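Local coordinates for protein beta-N-acetylhexosaminidase (Microbacterium sp. HJ5, PDB 7BWG) that probably hydrolyses terminal non-reducing N-acetyl-D-hexosamine residues of N-acetyl-beta-D-hexosaminides, as a family 20 glycoside hydrolase, at residues P20-A25 with V112-Q117; P85-A90 with D104-F109; L401-P406 with S414-P419; I468-E473 with E489-R494. All coordinates share one frame; numbering follows the deposited sequence.

Contact 1. Residues P20-A25 with V112-Q117; sequences PAVVPA and VQTLGQ
In the N-terminal alpha/beta domain of this family 20 glycosidase, the extended lead-in 20-25, just before strand 28-31, runs past the C-terminal end of helix 105-118. Gln117 carries the contact. Its CG lies anti to the carbonyl carbon and beside the backbone N (chi1 -53°), and the chain is extended beyond CG, so the carboxamide reaches straight out to the backbone of Val23. There it meets both polar atoms of one residue: OE1 accepts a weak, bent bond from Val23 N at 2.6 Å, while NE2 donates to Val23 O, very short as modelled at 2.4 Å. The second bond approaches within the carbonyl plane, and Val23 O also lies close to the plane of the amide; together the two would hold the amide turned toward Val23, though the bond from Val23 N is weak. The Val23 side chain points away from helix 105-118 and touches Ala469 and Arg494. A cis peptide bond then turns the chain into Pro24. The Thr114 hydroxyl serves other partners, Tyr89 OH and Tyr110 O. Beside the amide, the aliphatic parts meet. Val22 has CG1 anti to its carbonyl carbon, which brings this methyl 3.8 Å from Gln117 CB; the valine and threonine side chains cross at about a right angle, with Val22 CG1 3.7 Å from Thr114 CG2.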
loop_
_atom_site.group_PDB
_atom_site.type_symbol
_atom_site.label_atom_id
_atom_site.label_comp_id
_atom_site.label_asym_id
_atom_site.label_seq_id
_atom_site.Cartn_x
_atom_site.Cartn_y
_atom_site.Cartn_z
ATOM N N PRO A 20 -28.565 8.033 -33.669
ATOM C CA PRO A 20 -28.315 8.794 -32.436
ATOM C C PRO A 20 -26.829 8.882 -32.121
ATOM O O PRO A 20 -26.123 7.872 -32.074
ATOM C CB PRO A 20 -29.076 7.996 -31.369
ATOM C CG PRO A 20 -30.054 7.154 -32.128
ATOM C CD PRO A 20 -29.377 6.831 -33.421
ATOM N N ALA A 21 -26.360 10.107 -31.893
ATOM C CA ALA A 21 -24.941 10.362 -31.686
ATOM C C ALA A 21 -24.532 10.023 -30.257
ATOM O O ALA A 21 -25.180 10.453 -29.298
ATOM C CB ALA A 21 -24.616 11.822 -31.995
ATOM N N VAL A 22 -23.449 9.259 -30.124
ATOM C CA VAL A 22 -22.892 8.881 -28.827
ATOM C C VAL A 22 -21.384 8.731 -28.980
ATOM O O VAL A 22 -20.909 8.072 -29.910
ATOM C CB VAL A 22 -23.519 7.579 -28.286
ATOM C CG1 VAL A 22 -24.862 7.859 -27.629
ATOM C CG2 VAL A 22 -23.679 6.566 -29.406
ATOM N N VAL A 23 -20.630 9.345 -28.071
ATOM C CA VAL A 23 -19.168 9.301 -28.107
ATOM C C VAL A 23 -18.651 8.783 -26.769
ATOM O O VAL A 23 -19.050 9.302 -25.717
ATOM C CB VAL A 23 -18.575 10.683 -28.430
ATOM C CG1 VAL A 23 -17.063 10.599 -28.576
ATOM C CG2 VAL A 23 -19.200 11.250 -29.691
ATOM N N PRO A 24 -17.755 7.780 -26.745
ATOM C CA PRO A 24 -17.126 7.095 -27.882
ATOM C C PRO A 24 -18.101 6.236 -28.679
ATOM O O PRO A 24 -19.077 5.739 -28.117
ATOM C CB PRO A 24 -16.059 6.210 -27.219
ATOM C CG PRO A 24 -15.920 6.722 -25.824
ATOM C CD PRO A 24 -17.257 7.264 -25.461
ATOM N N ALA A 25 -17.833 6.078 -29.969
ATOM C CA ALA A 25 -18.683 5.278 -30.837
ATOM C C ALA A 25 -18.770 3.851 -30.311
ATOM O O ALA A 25 -17.735 3.176 -30.200
ATOM C CB ALA A 25 -18.146 5.283 -32.266
ATOM N N VAL A 112 -24.629 3.614 -18.406
ATOM C CA VAL A 112 -25.333 4.762 -17.849
ATOM C C VAL A 112 -24.784 6.057 -18.434
ATOM O O VAL A 112 -25.507 7.054 -18.541
ATOM C CB VAL A 112 -25.252 4.737 -16.308
ATOM C CG1 VAL A 112 -24.440 5.911 -15.773
ATOM C CG2 VAL A 112 -26.649 4.731 -15.707
ATOM N N GLN A 113 -23.510 6.061 -18.841
ATOM C CA GLN A 113 -22.945 7.243 -19.483
ATOM C C GLN A 113 -23.491 7.417 -20.894
ATOM O O GLN A 113 -23.715 8.546 -21.344
ATOM C CB GLN A 113 -21.419 7.153 -19.507
ATOM C CG GLN A 113 -20.755 7.355 -18.153
ATOM C CD GLN A 113 -21.176 8.645 -17.478
ATOM O OE1 GLN A 113 -21.383 9.666 -18.134
ATOM N NE2 GLN A 113 -21.305 8.606 -16.156
ATOM N N THR A 114 -23.710 6.310 -21.607
ATOM C CA THR A 114 -24.279 6.393 -22.949
ATOM C C THR A 114 -25.714 6.902 -22.917
ATOM O O THR A 114 -26.163 7.547 -23.872
ATOM C CB THR A 114 -24.215 5.028 -23.633
ATOM O OG1 THR A 114 -22.968 4.394 -23.322
ATOM C CG2 THR A 114 -24.330 5.178 -25.140
ATOM N N LEU A 115 -26.443 6.626 -21.832
ATOM C CA LEU A 115 -27.805 7.136 -21.702
ATOM C C LEU A 115 -27.823 8.659 -21.721
ATOM O O LEU A 115 -28.674 9.268 -22.379
ATOM C CB LEU A 115 -28.440 6.599 -20.416
ATOM C CG LEU A 115 -29.967 6.529 -20.282
ATOM C CD1 LEU A 115 -30.614 7.909 -20.190
ATOM C CD2 LEU A 115 -30.567 5.733 -21.428
ATOM N N GLY A 116 -26.888 9.291 -21.008
ATOM C CA GLY A 116 -26.836 10.744 -20.999
ATOM C C GLY A 116 -26.615 11.330 -22.379
ATOM O O GLY A 116 -27.276 12.295 -22.769
ATOM N N GLN A 117 -25.683 10.751 -23.140
ATOM C CA GLN A 117 -25.458 11.210 -24.506
ATOM C C GLN A 117 -26.665 10.924 -25.388
ATOM O O GLN A 117 -26.991 11.711 -26.284
ATOM C CB GLN A 117 -24.208 10.547 -25.081
ATOM C CG GLN A 117 -22.974 10.695 -24.212
ATOM C CD GLN A 117 -21.776 9.968 -24.780
ATOM O OE1 GLN A 117 -21.889 9.239 -25.765
ATOM N NE2 GLN A 117 -20.616 10.165 -24.164
#

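Contact 2. Residues P85-A90 with D104-F109; sequences PAESYA and DAAGLF
A hairpin of antiparallel strands 89-93 and 98-102 leads into helix 105-118 in the N-terminal alpha/beta domain, and this contact sets the turn before the hairpin against the first turn of the helix. The polar link is a single hydrogen bond. Asp104 stands at the N-cap position, yet its side chain makes no capping bond; with CG anti to the carbonyl carbon (chi1 -45°), OD1 instead accepts from Glu87 N at 2.6 Å. The bond is fairly straight (160°), but the donor sits above the carboxylate plane. Ser88 OG donates to Pro85 O within the turn itself. As for charge, Glu87 OE1 and Asp104 OD1 stay 5.5 Å apart, and the glutamate instead has a weak bond to Asn171. Apolar contact is slight, with Glu87 CB lying 4.2 Å from Ala106 CB. Backbone packing does most of the rest: with no side chain on Gly107, its CA comes within 3.7 Å of Glu87 CA and makes a CA-H...O contact with Ser88 O at 3.4 Å. Tyr89 has CG in the crowded position between N and the carbonyl carbon (chi1 66°); its hydroxyl end leads on to Thr114 of the same helix, while its CB lies 3.2 Å from Gly107 O.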
loop_
_atom_site.group_PDB
_atom_site.type_symbol
_atom_site.label_atom_id
_atom_site.label_comp_id
_atom_site.label_asym_id
_atom_site.label_seq_id
_atom_site.Cartn_x
_atom_site.Cartn_y
_atom_site.Cartn_z
ATOM N N PRO A 85 -17.999 -9.609 -21.867
ATOM C CA PRO A 85 -16.697 -8.956 -21.698
ATOM C C PRO A 85 -16.706 -7.980 -20.531
ATOM O O PRO A 85 -17.751 -7.483 -20.103
ATOM C CB PRO A 85 -16.487 -8.230 -23.033
ATOM N N ALA A 86 -15.512 -7.716 -20.009
ATOM C CA ALA A 86 -15.371 -6.802 -18.885
ATOM C C ALA A 86 -15.692 -5.374 -19.313
ATOM O O ALA A 86 -15.534 -5.003 -20.479
ATOM C CB ALA A 86 -13.959 -6.874 -18.308
ATOM N N GLU A 87 -16.122 -4.567 -18.336
ATOM C CA GLU A 87 -16.629 -3.207 -18.527
ATOM C C GLU A 87 -17.408 -3.048 -19.830
ATOM O O GLU A 87 -17.286 -2.031 -20.519
ATOM C CB GLU A 87 -15.496 -2.172 -18.449
ATOM C CG GLU A 87 -14.125 -2.624 -18.927
ATOM C CD GLU A 87 -13.030 -1.640 -18.573
ATOM O OE1 GLU A 87 -13.246 -0.804 -17.670
ATOM O OE2 GLU A 87 -11.953 -1.699 -19.204
ATOM N N SER A 88 -18.217 -4.048 -20.165
ATOM C CA SER A 88 -19.092 -4.024 -21.326
ATOM C C SER A 88 -20.541 -3.939 -20.866
ATOM O O SER A 88 -20.871 -4.261 -19.721
ATOM C CB SER A 88 -18.885 -5.268 -22.196
ATOM O OG SER A 88 -19.351 -6.433 -21.536
ATOM N N TYR A 89 -21.413 -3.499 -21.772
ATOM C CA TYR A 89 -22.816 -3.336 -21.429
ATOM C C TYR A 89 -23.684 -3.543 -22.661
ATOM O O TYR A 89 -23.198 -3.614 -23.793
ATOM C CB TYR A 89 -23.088 -1.958 -20.812
ATOM C CG TYR A 89 -22.889 -0.794 -21.761
ATOM C CD1 TYR A 89 -23.917 -0.360 -22.589
ATOM C CD2 TYR A 89 -21.674 -0.124 -21.820
ATOM C CE1 TYR A 89 -23.740 0.702 -23.453
ATOM C CE2 TYR A 89 -21.488 0.942 -22.679
ATOM C CZ TYR A 89 -22.523 1.350 -23.494
ATOM O OH TYR A 89 -22.342 2.409 -24.353
ATOM N N ALA A 90 -24.988 -3.633 -22.415
ATOM C CA ALA A 90 -26.002 -3.675 -23.459
ATOM C C ALA A 90 -27.070 -2.645 -23.127
ATOM O O ALA A 90 -27.603 -2.638 -22.013
ATOM C CB ALA A 90 -26.621 -5.070 -23.586
ATOM N N ASP A 104 -20.186 -5.514 -15.339
ATOM C CA ASP A 104 -19.591 -4.989 -14.118
ATOM C C ASP A 104 -20.459 -3.857 -13.583
ATOM O O ASP A 104 -21.499 -3.515 -14.151
ATOM C CB ASP A 104 -18.170 -4.478 -14.370
ATOM C CG ASP A 104 -17.341 -5.430 -15.207
ATOM O OD1 ASP A 104 -16.304 -4.991 -15.745
ATOM O OD2 ASP A 104 -17.715 -6.614 -15.317
ATOM N N ALA A 105 -20.017 -3.278 -12.464
ATOM C CA ALA A 105 -20.491 -1.951 -12.095
ATOM C C ALA A 105 -19.911 -0.897 -13.028
ATOM O O ALA A 105 -20.533 0.147 -13.251
ATOM C CB ALA A 105 -20.126 -1.640 -10.644
ATOM N N ALA A 106 -18.728 -1.163 -13.586
ATOM C CA ALA A 106 -18.147 -0.263 -14.575
ATOM C C ALA A 106 -18.883 -0.366 -15.904
ATOM O O ALA A 106 -19.164 0.650 -16.550
ATOM C CB ALA A 106 -16.660 -0.572 -14.755
ATOM N N GLY A 107 -19.198 -1.592 -16.332
ATOM C CA GLY A 107 -19.940 -1.762 -17.572
ATOM C C GLY A 107 -21.284 -1.064 -17.535
ATOM O O GLY A 107 -21.664 -0.365 -18.478
ATOM N N LEU A 108 -22.020 -1.242 -16.437
ATOM C CA LEU A 108 -23.256 -0.495 -16.246
ATOM C C LEU A 108 -22.982 1.004 -16.205
ATOM O O LEU A 108 -23.747 1.799 -16.764
ATOM C CB LEU A 108 -23.946 -0.956 -14.961
ATOM C CG LEU A 108 -25.473 -0.889 -14.870
ATOM C CD1 LEU A 108 -25.940 -1.520 -13.572
ATOM C CD2 LEU A 108 -25.995 0.536 -14.974
ATOM N N PHE A 109 -21.886 1.408 -15.556
ATOM C CA PHE A 109 -21.565 2.828 -15.460
ATOM C C PHE A 109 -21.345 3.440 -16.836
ATOM O O PHE A 109 -21.797 4.558 -17.106
ATOM C CB PHE A 109 -20.330 3.034 -14.583
ATOM C CG PHE A 109 -20.044 4.474 -14.277
ATOM C CD1 PHE A 109 -20.895 5.200 -13.461
ATOM C CD2 PHE A 109 -18.932 5.105 -14.809
ATOM C CE1 PHE A 109 -20.640 6.527 -13.177
ATOM C CE2 PHE A 109 -18.672 6.434 -14.528
ATOM C CZ PHE A 109 -19.528 7.145 -13.711
#

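Contact 3. Residues L401-P406 with S414-P419; sequences LDMKYP and SWANGP
Met403, a buried residue, fills the tight half of this contact. Its chain is bent at chi2 (66°) and again at chi3 (68°), which curls the thioether into the turn formed by 414-418. SD lies 3.7 Å from Ser414 CA and over one face of the Trp415 indole, a Met-aromatic contact 4.4 Å from the centroid of the five-membered ring. The methyl CE sits over the same face as a CH-pi donor, 4.0 Å from that centroid and shifted toward the rim. Thioether and indole cross at about a right angle; Trp415 is largely exposed although Met403 meets this face. Ala416 CB meets the methyl from the next position, 3.7 Å from Met403 CE. Both segments are irregular loop between helices 396-399 and 422-426, within the link from strand 391-393 to strand 442-449 of the catalytic (beta/alpha)8 barrel. The solvent side belongs to exposed Pro406 and Pro419. Pro419 rests its CB on the backbone of 404-406, 3.2 Å from Lys404 O, but between side chains there is only apolar grazing: Pro419 CB lies 3.9 Å from Pro406 CD, and the two prolines slide past each other in opposite directions. The Lys404 side chain meets Pro419 through CB, at 4.1 Å from Pro419 CB; the rest leads away and NZ bonds to Asp410 O. Tyr405 turns its side chain from 414-419 toward Arg467, which it meets in a cation-pi contact.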
loop_
_atom_site.group_PDB
_atom_site.type_symbol
_atom_site.label_atom_id
_atom_site.label_comp_id
_atom_site.label_asym_id
_atom_site.label_seq_id
_atom_site.Cartn_x
_atom_site.Cartn_y
_atom_site.Cartn_z
ATOM N N LEU A 401 -3.135 16.872 -24.980
ATOM C CA LEU A 401 -4.198 17.853 -24.814
ATOM C C LEU A 401 -3.687 19.233 -24.425
ATOM O O LEU A 401 -4.448 20.202 -24.516
ATOM C CB LEU A 401 -5.201 17.356 -23.770
ATOM C CG LEU A 401 -5.858 16.018 -24.115
ATOM C CD1 LEU A 401 -6.774 15.549 -22.994
ATOM C CD2 LEU A 401 -6.616 16.120 -25.431
ATOM N N ASP A 402 -2.432 19.347 -23.995
ATOM C CA ASP A 402 -1.835 20.646 -23.715
ATOM C C ASP A 402 -1.287 21.324 -24.962
ATOM O O ASP A 402 -0.722 22.418 -24.854
ATOM C CB ASP A 402 -0.714 20.501 -22.684
ATOM C CG ASP A 402 0.495 19.776 -23.240
ATOM O OD1 ASP A 402 0.334 18.629 -23.705
ATOM O OD2 ASP A 402 1.602 20.354 -23.216
ATOM N N MET A 403 -1.429 20.707 -26.133
ATOM C CA MET A 403 -0.921 21.289 -27.365
ATOM C C MET A 403 -1.904 22.317 -27.910
ATOM O O MET A 403 -3.117 22.087 -27.930
ATOM C CB MET A 403 -0.664 20.200 -28.406
ATOM C CG MET A 403 0.473 20.514 -29.363
ATOM S SD MET A 403 2.072 20.583 -28.533
ATOM C CE MET A 403 2.298 18.868 -28.070
ATOM N N LYS A 404 -1.366 23.453 -28.357
ATOM C CA LYS A 404 -2.180 24.566 -28.834
ATOM C C LYS A 404 -3.165 24.116 -29.908
ATOM O O LYS A 404 -2.900 23.185 -30.676
ATOM C CB LYS A 404 -1.283 25.667 -29.406
ATOM C CG LYS A 404 -0.991 26.820 -28.467
ATOM C CD LYS A 404 0.060 27.744 -29.074
ATOM C CE LYS A 404 0.077 29.101 -28.391
ATOM N NZ LYS A 404 -1.188 29.854 -28.626
ATOM N N TYR A 405 -4.325 24.785 -29.950
ATOM C CA TYR A 405 -5.211 24.633 -31.091
ATOM C C TYR A 405 -4.692 25.478 -32.250
ATOM O O TYR A 405 -4.126 26.551 -32.037
ATOM C CB TYR A 405 -6.632 25.074 -30.748
ATOM C CG TYR A 405 -7.489 24.065 -30.012
ATOM C CD1 TYR A 405 -8.252 23.137 -30.708
ATOM C CD2 TYR A 405 -7.560 24.060 -28.622
ATOM C CE1 TYR A 405 -9.046 22.217 -30.042
ATOM C CE2 TYR A 405 -8.354 23.142 -27.947
ATOM C CZ TYR A 405 -9.094 22.223 -28.663
ATOM O OH TYR A 405 -9.885 21.309 -27.998
ATOM N N PRO A 406 -4.862 25.014 -33.488
ATOM C CA PRO A 406 -4.535 25.885 -34.626
ATOM C C PRO A 406 -5.494 27.053 -34.759
ATOM O O PRO A 406 -5.094 28.110 -35.262
ATOM C CB PRO A 406 -4.617 24.938 -35.830
ATOM C CG PRO A 406 -5.544 23.862 -35.390
ATOM C CD PRO A 406 -5.318 23.683 -33.920
ATOM N N SER A 414 3.158 24.116 -28.676
ATOM C CA SER A 414 3.184 23.714 -30.077
ATOM C C SER A 414 4.469 22.973 -30.437
ATOM O O SER A 414 4.826 22.912 -31.619
ATOM C CB SER A 414 3.025 24.932 -30.994
ATOM O OG SER A 414 4.064 25.872 -30.775
ATOM N N TRP A 415 5.165 22.400 -29.453
ATOM C CA TRP A 415 6.492 21.845 -29.689
ATOM C C TRP A 415 6.478 20.555 -30.495
ATOM O O TRP A 415 7.548 20.119 -30.935
ATOM C CB TRP A 415 7.210 21.609 -28.358
ATOM C CG TRP A 415 6.533 20.618 -27.458
ATOM C CD1 TRP A 415 5.725 20.898 -26.394
ATOM C CD2 TRP A 415 6.618 19.188 -27.529
ATOM N NE1 TRP A 415 5.296 19.735 -25.805
ATOM C CE2 TRP A 415 5.830 18.671 -26.483
ATOM C CE3 TRP A 415 7.282 18.294 -28.376
ATOM C CZ2 TRP A 415 5.689 17.305 -26.262
ATOM C CZ3 TRP A 415 7.136 16.938 -28.157
ATOM C CH2 TRP A 415 6.346 16.457 -27.109
ATOM N N ALA A 416 5.319 19.923 -30.683
ATOM C CA ALA A 416 5.251 18.694 -31.466
ATOM C C ALA A 416 5.612 18.974 -32.919
ATOM O O ALA A 416 6.792 19.026 -33.277
ATOM C CB ALA A 416 3.858 18.069 -31.369
ATOM N N ASN A 417 4.602 19.146 -33.765
ATOM C CA ASN A 417 4.779 19.621 -35.132
ATOM C C ASN A 417 3.787 20.741 -35.409
ATOM O O ASN A 417 3.085 20.761 -36.423
ATOM C CB ASN A 417 4.631 18.485 -36.140
ATOM C CG ASN A 417 5.574 17.331 -35.864
ATOM O OD1 ASN A 417 6.782 17.522 -35.723
ATOM N ND2 ASN A 417 5.027 16.124 -35.788
ATOM N N GLY A 418 3.721 21.694 -34.483
ATOM C CA GLY A 418 2.767 22.771 -34.555
ATOM C C GLY A 418 1.580 22.526 -33.648
ATOM O O GLY A 418 1.553 21.571 -32.866
ATOM N N PRO A 419 0.579 23.401 -33.722
ATOM C CA PRO A 419 -0.662 23.161 -32.982
ATOM C C PRO A 419 -1.363 21.905 -33.479
ATOM O O PRO A 419 -1.139 21.431 -34.595
ATOM C CB PRO A 419 -1.496 24.417 -33.266
ATOM C CG PRO A 419 -0.501 25.456 -33.669
ATOM C CD PRO A 419 0.589 24.717 -34.382
#

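Contact 4. Residues I468-E473 with E489-R494; sequences IAAAAE and ESFRAR
Phe491 and Arg494, one helical turn apart on helix 488-497, both point at helix 467-475, which comes after strand 442-449 of the catalytic barrel and helix 457-464. The two short axes pass 11.4 Å apart at 123°, leaving room for side chains between the backbones. Phe491 has CG anti to its backbone N (chi1 176°) and thrusts its ring forward tip first. CZ ends 3.7 Å from Ala469 CB, which lies at the ring edge, and 4.1 Å from Ala470 CB. Glu473 passes alongside in the opposite direction, its CG also at the edge, 3.5 Å from Phe491 CE1; its carboxylate plane is tilted 55° to the ring. A bend at chi2 swings that carboxylate to Arg494, whose chain bends at chi3. They form a two-nitrogen, end-on salt bridge: NH1 reaches Glu473 OE1 at 2.8 Å and NH2 reaches OE2 at 3.1 Å, with a further bond from NH2 to OE1. These oxygens lie near the guanidinium plane, although the nitrogens stand above the carboxylate plane. Arg494 NE donates in the guanidinium plane to Ser490 OG at 3.1 Å, which helps fix the group's rotation. Glu473 OE1 also accepts from Ala25 N, and OE2 bonds to Tyr426 OH, while the Tyr426 ring stacks on Phe491. With its charge matched, the buried carboxylate is probably ionised, and the arginine would be expected to lower its pKa.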
loop_
_atom_site.group_PDB
_atom_site.type_symbol
_atom_site.label_atom_id
_atom_site.label_comp_id
_atom_site.label_asym_id
_atom_site.label_seq_id
_atom_site.Cartn_x
_atom_site.Cartn_y
_atom_site.Cartn_z
ATOM N N ILE A 468 -10.188 15.307 -26.205
ATOM C CA ILE A 468 -10.176 14.147 -25.316
ATOM C C ILE A 468 -11.188 13.108 -25.776
ATOM O O ILE A 468 -11.053 11.923 -25.447
ATOM C CB ILE A 468 -10.434 14.546 -23.848
ATOM C CG1 ILE A 468 -10.044 13.402 -22.902
ATOM C CG2 ILE A 468 -11.882 14.949 -23.637
ATOM C CD1 ILE A 468 -9.801 13.839 -21.473
ATOM N N ALA A 469 -12.205 13.522 -26.537
ATOM C CA ALA A 469 -13.104 12.553 -27.150
ATOM C C ALA A 469 -12.363 11.700 -28.169
ATOM O O ALA A 469 -12.630 10.499 -28.299
ATOM C CB ALA A 469 -14.286 13.271 -27.800
ATOM N N ALA A 470 -11.420 12.304 -28.899
ATOM C CA ALA A 470 -10.572 11.526 -29.795
ATOM C C ALA A 470 -9.705 10.542 -29.021
ATOM O O ALA A 470 -9.295 9.514 -29.569
ATOM C CB ALA A 470 -9.702 12.458 -30.639
ATOM N N ALA A 471 -9.411 10.841 -27.752
ATOM C CA ALA A 471 -8.711 9.881 -26.906
ATOM C C ALA A 471 -9.618 8.716 -26.545
ATOM O O ALA A 471 -9.252 7.549 -26.732
ATOM C CB ALA A 471 -8.196 10.570 -25.643
ATOM N N ALA A 472 -10.808 9.017 -26.020
ATOM C CA ALA A 472 -11.758 7.966 -25.678
ATOM C C ALA A 472 -12.165 7.161 -26.902
ATOM O O ALA A 472 -12.402 5.951 -26.799
ATOM C CB ALA A 472 -12.985 8.579 -25.006
ATOM N N GLU A 473 -12.247 7.807 -28.068
ATOM C CA GLU A 473 -12.550 7.084 -29.298
ATOM C C GLU A 473 -11.452 6.079 -29.621
ATOM O O GLU A 473 -11.728 4.907 -29.901
ATOM C CB GLU A 473 -12.738 8.068 -30.453
ATOM C CG GLU A 473 -14.127 8.668 -30.536
ATOM C CD GLU A 473 -15.005 7.963 -31.548
ATOM O OE1 GLU A 473 -16.176 7.679 -31.222
ATOM O OE2 GLU A 473 -14.524 7.693 -32.669
ATOM N N GLU A 489 -15.371 12.054 -40.549
ATOM C CA GLU A 489 -16.647 12.668 -40.901
ATOM C C GLU A 489 -17.721 12.341 -39.871
ATOM O O GLU A 489 -18.578 13.182 -39.570
ATOM C CB GLU A 489 -17.080 12.214 -42.297
ATOM C CG GLU A 489 -16.341 12.897 -43.445
ATOM C CD GLU A 489 -14.856 12.584 -43.463
ATOM O OE1 GLU A 489 -14.491 11.410 -43.244
ATOM O OE2 GLU A 489 -14.051 13.511 -43.694
ATOM N N SER A 490 -17.689 11.130 -39.310
ATOM C CA SER A 490 -18.686 10.742 -38.317
ATOM C C SER A 490 -18.343 11.284 -36.935
ATOM O O SER A 490 -19.235 11.738 -36.209
ATOM C CB SER A 490 -18.821 9.219 -38.273
ATOM O OG SER A 490 -19.678 8.809 -37.220
ATOM N N PHE A 491 -17.064 11.235 -36.552
ATOM C CA PHE A 491 -16.655 11.775 -35.259
ATOM C C PHE A 491 -17.033 13.246 -35.145
ATOM O O PHE A 491 -17.675 13.658 -34.172
ATOM C CB PHE A 491 -15.150 11.583 -35.057
ATOM C CG PHE A 491 -14.623 12.200 -33.789
ATOM C CD1 PHE A 491 -14.697 11.515 -32.588
ATOM C CD2 PHE A 491 -14.048 13.461 -33.799
ATOM C CE1 PHE A 491 -14.212 12.078 -31.421
ATOM C CE2 PHE A 491 -13.562 14.029 -32.635
ATOM C CZ PHE A 491 -13.645 13.336 -31.445
ATOM N N ARG A 492 -16.665 14.049 -36.148
ATOM C CA ARG A 492 -16.987 15.472 -36.133
ATOM C C ARG A 492 -18.486 15.731 -36.047
ATOM O O ARG A 492 -18.890 16.832 -35.660
ATOM C CB ARG A 492 -16.418 16.154 -37.378
ATOM N N ALA A 493 -19.318 14.753 -36.399
ATOM C CA ALA A 493 -20.759 14.923 -36.264
ATOM C C ALA A 493 -21.257 14.518 -34.883
ATOM O O ALA A 493 -22.135 15.182 -34.322
ATOM C CB ALA A 493 -21.491 14.117 -37.340
ATOM N N ARG A 494 -20.700 13.445 -34.317
ATOM C CA ARG A 494 -21.195 12.927 -33.047
ATOM C C ARG A 494 -20.718 13.765 -31.865
ATOM O O ARG A 494 -21.505 14.063 -30.960
ATOM C CB ARG A 494 -20.767 11.468 -32.880
ATOM C CG ARG A 494 -21.284 10.547 -33.974
ATOM C CD ARG A 494 -20.928 9.094 -33.700
ATOM N NE ARG A 494 -19.583 8.760 -34.159
ATOM C CZ ARG A 494 -18.538 8.592 -33.355
ATOM N NH1 ARG A 494 -18.678 8.723 -32.043
ATOM N NH2 ARG A 494 -17.351 8.289 -33.863
#

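Overall arrangement
Starting near the modelled N terminus, contact 1 closes a loop of 86 residues from the lead-in 20-25 to helix 105-118. Contact 2 falls within that loop and shares the helix, and the two touch through Thr114 and Tyr89. Contacts 3 and 4 follow in series, closing short loops: contact 3 within a barrel connection, contact 4 between two C-terminal helices. None cross. The lead-in meets both helices of contact 4, helix 467-475 at Glu473 and helix 488-497 at Arg494, and so joins the N-terminal domain to them. Contact 3 meets contact 4 by packing of Leu401 on Ile468; contacts 2 and 3 have centres about 35 Å apart.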